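Local coordinates for protein glutamine synthetase (Helicobacter pylori, PDB 5ZLI) that belongs to the class I-beta glutamine synthetases, twelve-subunit enzymes whose chains pair a beta-Grasp domain with a larger catalytic domain, at residues 50-62 against 71-83. Residues are numbered along the deposited sequence; the frame is centred on the assembly and turned at random.
Sequences HGMLKEGIPFDAS and EHSDMILTPDLVR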
loop_
_atom_site.group_PDB
_atom_site.type_symbol
_atom_site.label_atom_id
_atom_site.label_comp_id
_atom_site.label_asym_id
_atom_site.label_seq_id
_atom_site.Cartn_x
_atom_site.Cartn_y
_atom_site.Cartn_z
ATOM N N HIS B 50 -30.237 44.397 34.641
ATOM C CA HIS B 50 -29.927 44.492 36.058
ATOM C C HIS B 50 -30.723 43.429 36.820
ATOM O O HIS B 50 -30.191 42.740 37.701
ATOM C CB HIS B 50 -30.239 45.913 36.555
ATOM C CG HIS B 50 -29.384 46.976 35.926
ATOM N ND1 HIS B 50 -28.103 47.260 36.354
ATOM C CD2 HIS B 50 -29.612 47.789 34.865
ATOM C CE1 HIS B 50 -27.587 48.218 35.604
ATOM N NE2 HIS B 50 -28.483 48.557 34.694
ATOM N N GLY B 51 -31.987 43.234 36.427
ATOM C CA GLY B 51 -32.874 42.305 37.113
ATOM C C GLY B 51 -32.492 40.841 36.985
ATOM O O GLY B 51 -32.824 40.031 37.860
ATOM N N MET B 52 -31.852 40.464 35.873
ATOM C CA MET B 52 -31.440 39.079 35.672
ATOM C C MET B 52 -30.296 38.683 36.596
ATOM O O MET B 52 -30.088 37.489 36.825
ATOM C CB MET B 52 -31.025 38.874 34.218
ATOM C CG MET B 52 -31.728 37.759 33.502
ATOM S SD MET B 52 -32.413 38.446 32.001
ATOM C CE MET B 52 -30.915 38.918 31.173
ATOM N N LEU B 53 -29.591 39.657 37.185
ATOM C CA LEU B 53 -28.535 39.364 38.145
ATOM C C LEU B 53 -29.068 39.277 39.553
ATOM O O LEU B 53 -28.348 38.818 40.453
ATOM C CB LEU B 53 -27.437 40.435 38.085
ATOM C CG LEU B 53 -26.591 40.529 36.814
ATOM C CD1 LEU B 53 -25.443 41.536 36.944
ATOM C CD2 LEU B 53 -26.024 39.132 36.530
ATOM N N LYS B 54 -30.317 39.683 39.740
ATOM C CA LYS B 54 -30.992 39.567 41.014
ATOM C C LYS B 54 -31.892 38.351 40.957
ATOM O O LYS B 54 -31.590 37.324 41.575
ATOM C CB LYS B 54 -31.781 40.839 41.315
ATOM C CG LYS B 54 -30.944 42.001 41.873
ATOM C CD LYS B 54 -31.362 42.397 43.309
ATOM C CE LYS B 54 -30.657 41.545 44.382
ATOM N NZ LYS B 54 -31.156 41.783 45.785
ATOM N N GLU B 55 -32.984 38.460 40.193
ATOM C CA GLU B 55 -33.893 37.332 40.041
ATOM C C GLU B 55 -33.110 36.082 39.666
ATOM O O GLU B 55 -33.069 35.108 40.429
ATOM C CB GLU B 55 -34.990 37.651 39.014
ATOM C CG GLU B 55 -36.187 38.433 39.602
ATOM C CD GLU B 55 -37.414 38.528 38.670
ATOM O OE1 GLU B 55 -38.515 38.107 39.102
ATOM O OE2 GLU B 55 -37.288 39.006 37.513
ATOM N N GLY B 56 -32.388 36.136 38.553
ATOM C CA GLY B 56 -31.548 35.018 38.196
ATOM C C GLY B 56 -31.719 34.564 36.764
ATOM O O GLY B 56 -32.334 35.226 35.923
ATOM N N ILE B 57 -31.102 33.444 36.456
ATOM C CA ILE B 57 -31.128 32.903 35.111
ATOM C C ILE B 57 -31.869 31.572 35.140
ATOM O O ILE B 57 -31.521 30.690 35.931
ATOM C CB ILE B 57 -29.721 32.730 34.525
ATOM C CG1 ILE B 57 -29.176 34.083 34.066
ATOM C CG2 ILE B 57 -29.752 31.762 33.385
ATOM C CD1 ILE B 57 -28.650 34.930 35.168
ATOM N N PRO B 58 -32.928 31.408 34.343
ATOM C CA PRO B 58 -33.634 30.122 34.317
ATOM C C PRO B 58 -32.805 29.078 33.604
ATOM O O PRO B 58 -32.031 29.395 32.700
ATOM C CB PRO B 58 -34.901 30.424 33.509
ATOM C CG PRO B 58 -34.597 31.711 32.716
ATOM C CD PRO B 58 -33.311 32.295 33.221
ATOM N N PHE B 59 -32.986 27.822 33.992
ATOM C CA PHE B 59 -32.374 26.728 33.244
ATOM C C PHE B 59 -33.114 25.431 33.548
ATOM O O PHE B 59 -34.029 25.393 34.374
ATOM C CB PHE B 59 -30.880 26.591 33.539
ATOM C CG PHE B 59 -30.566 26.011 34.877
ATOM C CD1 PHE B 59 -30.791 26.729 36.029
ATOM C CD2 PHE B 59 -30.018 24.743 34.979
ATOM C CE1 PHE B 59 -30.486 26.189 37.259
ATOM C CE2 PHE B 59 -29.705 24.198 36.208
ATOM C CZ PHE B 59 -29.944 24.923 37.341
ATOM N N ASP B 60 -32.688 24.356 32.889
ATOM C CA ASP B 60 -33.353 23.052 32.961
ATOM C C ASP B 60 -32.597 22.133 33.915
ATOM O O ASP B 60 -31.640 21.468 33.534
ATOM C CB ASP B 60 -33.473 22.457 31.563
ATOM C CG ASP B 60 -34.030 21.041 31.567
ATOM O OD1 ASP B 60 -34.223 20.510 30.453
ATOM O OD2 ASP B 60 -34.308 20.472 32.653
ATOM N N ALA B 61 -33.030 22.096 35.166
ATOM C CA ALA B 61 -32.343 21.269 36.155
ATOM C C ALA B 61 -32.768 19.802 36.148
ATOM O O ALA B 61 -32.316 19.044 37.015
ATOM C CB ALA B 61 -32.540 21.851 37.548
ATOM N N SER B 62 -33.562 19.364 35.168
ATOM C CA SER B 62 -33.888 17.950 35.068
ATOM C C SER B 62 -32.784 17.158 34.370
ATOM O O SER B 62 -32.744 15.927 34.497
ATOM C CB SER B 62 -35.198 17.787 34.316
ATOM O OG SER B 62 -34.942 17.921 32.929
ATOM N N GLU B 71 -41.087 17.165 35.782
ATOM C CA GLU B 71 -42.324 17.854 36.164
ATOM C C GLU B 71 -42.052 19.173 36.898
ATOM O O GLU B 71 -42.828 20.131 36.768
ATOM C CB GLU B 71 -43.238 16.937 36.991
ATOM C CG GLU B 71 -42.748 16.480 38.344
ATOM C CD GLU B 71 -42.122 15.098 38.336
ATOM O OE1 GLU B 71 -41.174 14.879 37.549
ATOM O OE2 GLU B 71 -42.608 14.218 39.088
ATOM N N HIS B 72 -40.972 19.244 37.672
ATOM C CA HIS B 72 -40.606 20.486 38.337
ATOM C C HIS B 72 -39.215 20.916 37.881
ATOM O O HIS B 72 -38.364 21.264 38.705
ATOM C CB HIS B 72 -40.611 20.283 39.848
ATOM C CG HIS B 72 -41.919 19.802 40.375
ATOM N ND1 HIS B 72 -42.138 18.484 40.711
ATOM C CD2 HIS B 72 -43.078 20.456 40.623
ATOM C CE1 HIS B 72 -43.378 18.347 41.146
ATOM N NE2 HIS B 72 -43.970 19.528 41.101
ATOM N N SER B 73 -38.999 20.966 36.567
ATOM C CA SER B 73 -37.648 21.064 36.029
ATOM C C SER B 73 -37.056 22.460 36.151
ATOM O O SER B 73 -35.834 22.597 36.257
ATOM C CB SER B 73 -37.624 20.634 34.557
ATOM O OG SER B 73 -38.505 21.429 33.775
ATOM N N ASP B 74 -37.878 23.499 36.072
ATOM C CA ASP B 74 -37.347 24.855 36.013
ATOM C C ASP B 74 -36.662 25.225 37.333
ATOM O O ASP B 74 -37.235 25.061 38.417
ATOM C CB ASP B 74 -38.478 25.830 35.692
ATOM C CG ASP B 74 -39.082 25.583 34.316
ATOM O OD1 ASP B 74 -39.766 26.484 33.772
ATOM O OD2 ASP B 74 -38.889 24.462 33.790
ATOM N N MET B 75 -35.443 25.755 37.235
ATOM C CA MET B 75 -34.734 26.289 38.385
ATOM C C MET B 75 -34.082 27.605 37.970
ATOM O O MET B 75 -34.173 28.028 36.811
ATOM C CB MET B 75 -33.725 25.261 38.895
ATOM C CG MET B 75 -34.353 23.954 39.428
ATOM S SD MET B 75 -35.028 23.898 41.099
ATOM C CE MET B 75 -33.522 23.675 42.032
ATOM N N ILE B 76 -33.385 28.242 38.905
ATOM C CA ILE B 76 -32.756 29.535 38.662
ATOM C C ILE B 76 -31.259 29.443 38.935
ATOM O O ILE B 76 -30.818 28.778 39.885
ATOM C CB ILE B 76 -33.387 30.652 39.527
ATOM C CG1 ILE B 76 -34.808 30.978 39.065
ATOM C CG2 ILE B 76 -32.536 31.911 39.516
ATOM C CD1 ILE B 76 -34.862 31.601 37.728
ATOM N N LEU B 77 -30.473 30.090 38.081
ATOM C CA LEU B 77 -29.093 30.375 38.427
ATOM C C LEU B 77 -29.003 31.718 39.123
ATOM O O LEU B 77 -29.584 32.704 38.672
ATOM C CB LEU B 77 -28.176 30.364 37.210
ATOM C CG LEU B 77 -28.119 28.971 36.605
ATOM C CD1 LEU B 77 -27.292 28.955 35.336
ATOM C CD2 LEU B 77 -27.575 27.981 37.635
ATOM N N THR B 78 -28.319 31.729 40.245
ATOM C CA THR B 78 -28.081 32.968 40.955
ATOM C C THR B 78 -26.619 33.344 40.812
ATOM O O THR B 78 -25.751 32.670 41.395
ATOM C CB THR B 78 -28.442 32.876 42.430
ATOM O OG1 THR B 78 -29.567 32.004 42.604
ATOM C CG2 THR B 78 -28.737 34.308 42.941
ATOM N N PRO B 79 -26.298 34.365 40.027
ATOM C CA PRO B 79 -24.895 34.739 39.860
ATOM C C PRO B 79 -24.334 35.321 41.148
ATOM O O PRO B 79 -25.016 36.054 41.864
ATOM C CB PRO B 79 -24.939 35.781 38.736
ATOM C CG PRO B 79 -26.289 35.596 38.070
ATOM C CD PRO B 79 -27.195 35.165 39.170
ATOM N N ASP B 80 -23.102 34.928 41.475
ATOM C CA ASP B 80 -22.327 35.558 42.543
ATOM C C ASP B 80 -21.235 36.399 41.879
ATOM O O ASP B 80 -20.413 35.878 41.114
ATOM C CB ASP B 80 -21.753 34.523 43.518
ATOM C CG ASP B 80 -21.205 35.159 44.803
ATOM O OD1 ASP B 80 -21.215 36.406 44.916
ATOM O OD2 ASP B 80 -20.807 34.416 45.727
ATOM N N LEU B 81 -21.236 37.699 42.150
ATOM C CA LEU B 81 -20.317 38.571 41.437
ATOM C C LEU B 81 -19.023 38.733 42.223
ATOM O O LEU B 81 -18.592 39.830 42.561
ATOM C CB LEU B 81 -20.977 39.906 41.138
ATOM C CG LEU B 81 -22.092 39.659 40.125
ATOM C CD1 LEU B 81 -22.936 40.902 39.836
ATOM C CD2 LEU B 81 -21.495 39.082 38.866
ATOM N N VAL B 82 -18.393 37.584 42.483
ATOM C CA VAL B 82 -17.057 37.537 43.060
ATOM C C VAL B 82 -16.227 36.590 42.212
ATOM O O VAL B 82 -16.732 35.596 41.676
ATOM C CB VAL B 82 -17.039 37.089 44.538
ATOM C CG1 VAL B 82 -17.732 38.127 45.418
ATOM C CG2 VAL B 82 -17.667 35.709 44.686
ATOM N N ARG B 83 -14.939 36.914 42.097
ATOM C CA ARG B 83 -13.944 36.109 41.396
ATOM C C ARG B 83 -14.320 35.854 39.939
ATOM O O ARG B 83 -13.832 34.890 39.327
ATOM C CB ARG B 83 -13.679 34.793 42.130
ATOM C CG ARG B 83 -13.001 35.046 43.464
ATOM C CD ARG B 83 -12.739 33.772 44.211
ATOM N NE ARG B 83 -13.997 33.161 44.608
ATOM C CZ ARG B 83 -14.745 33.585 45.614
ATOM N NH1 ARG B 83 -14.379 34.646 46.340
ATOM N NH2 ARG B 83 -15.873 32.949 45.881
#
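The Phe59 ring, on an antiparallel strand pair of the beta-Grasp domain, turns an edge to strand 74-81: the Ile76 carbonyl carbon lies in the ring plane beyond that edge, with Ile76 O also near the plane. Leu77 CD2 approaches the ring obliquely, while Phe31 meets it with the two planes inclined to each other and Tyr190 of a second subunit packs on the same residue. With CG set between the backbone N and the carbonyl carbon (chi1 74°), the ring leans toward strand 74-81, and CE1 comes to 3.7 Å from Met75 CB.

The axes of the short strand segments run 134° apart in direction, and 74-81 also pairs with strand 94-103. Ile57 and Leu77 are a hydrogen-bonded pair: Ile57 N meets Leu77 O at 2.8 Å in the carbonyl plane, on a lone pair. At Phe59 and Met75 the bond from Phe59 N to Met75 O is 3.1 Å, the donor standing 36° above the Met75 carbonyl plane and so not on a lone pair.

Where strand 57-60 begins, Leu53 CD2 and Ile57 CD1 both touch Pro79 CG, at 3.9 and 3.8 Å. At the far end Asp74 forms salt bridges with Arg349 and Arg354 of the second subunit, placing this end of the pair at a subunit interface. There Asp60 OD2 closes an Asx turn, taking Ser62 N at 2.8 Å nearly along its C-O axis and Ser62 OG at 2.6 Å on its syn lone pair.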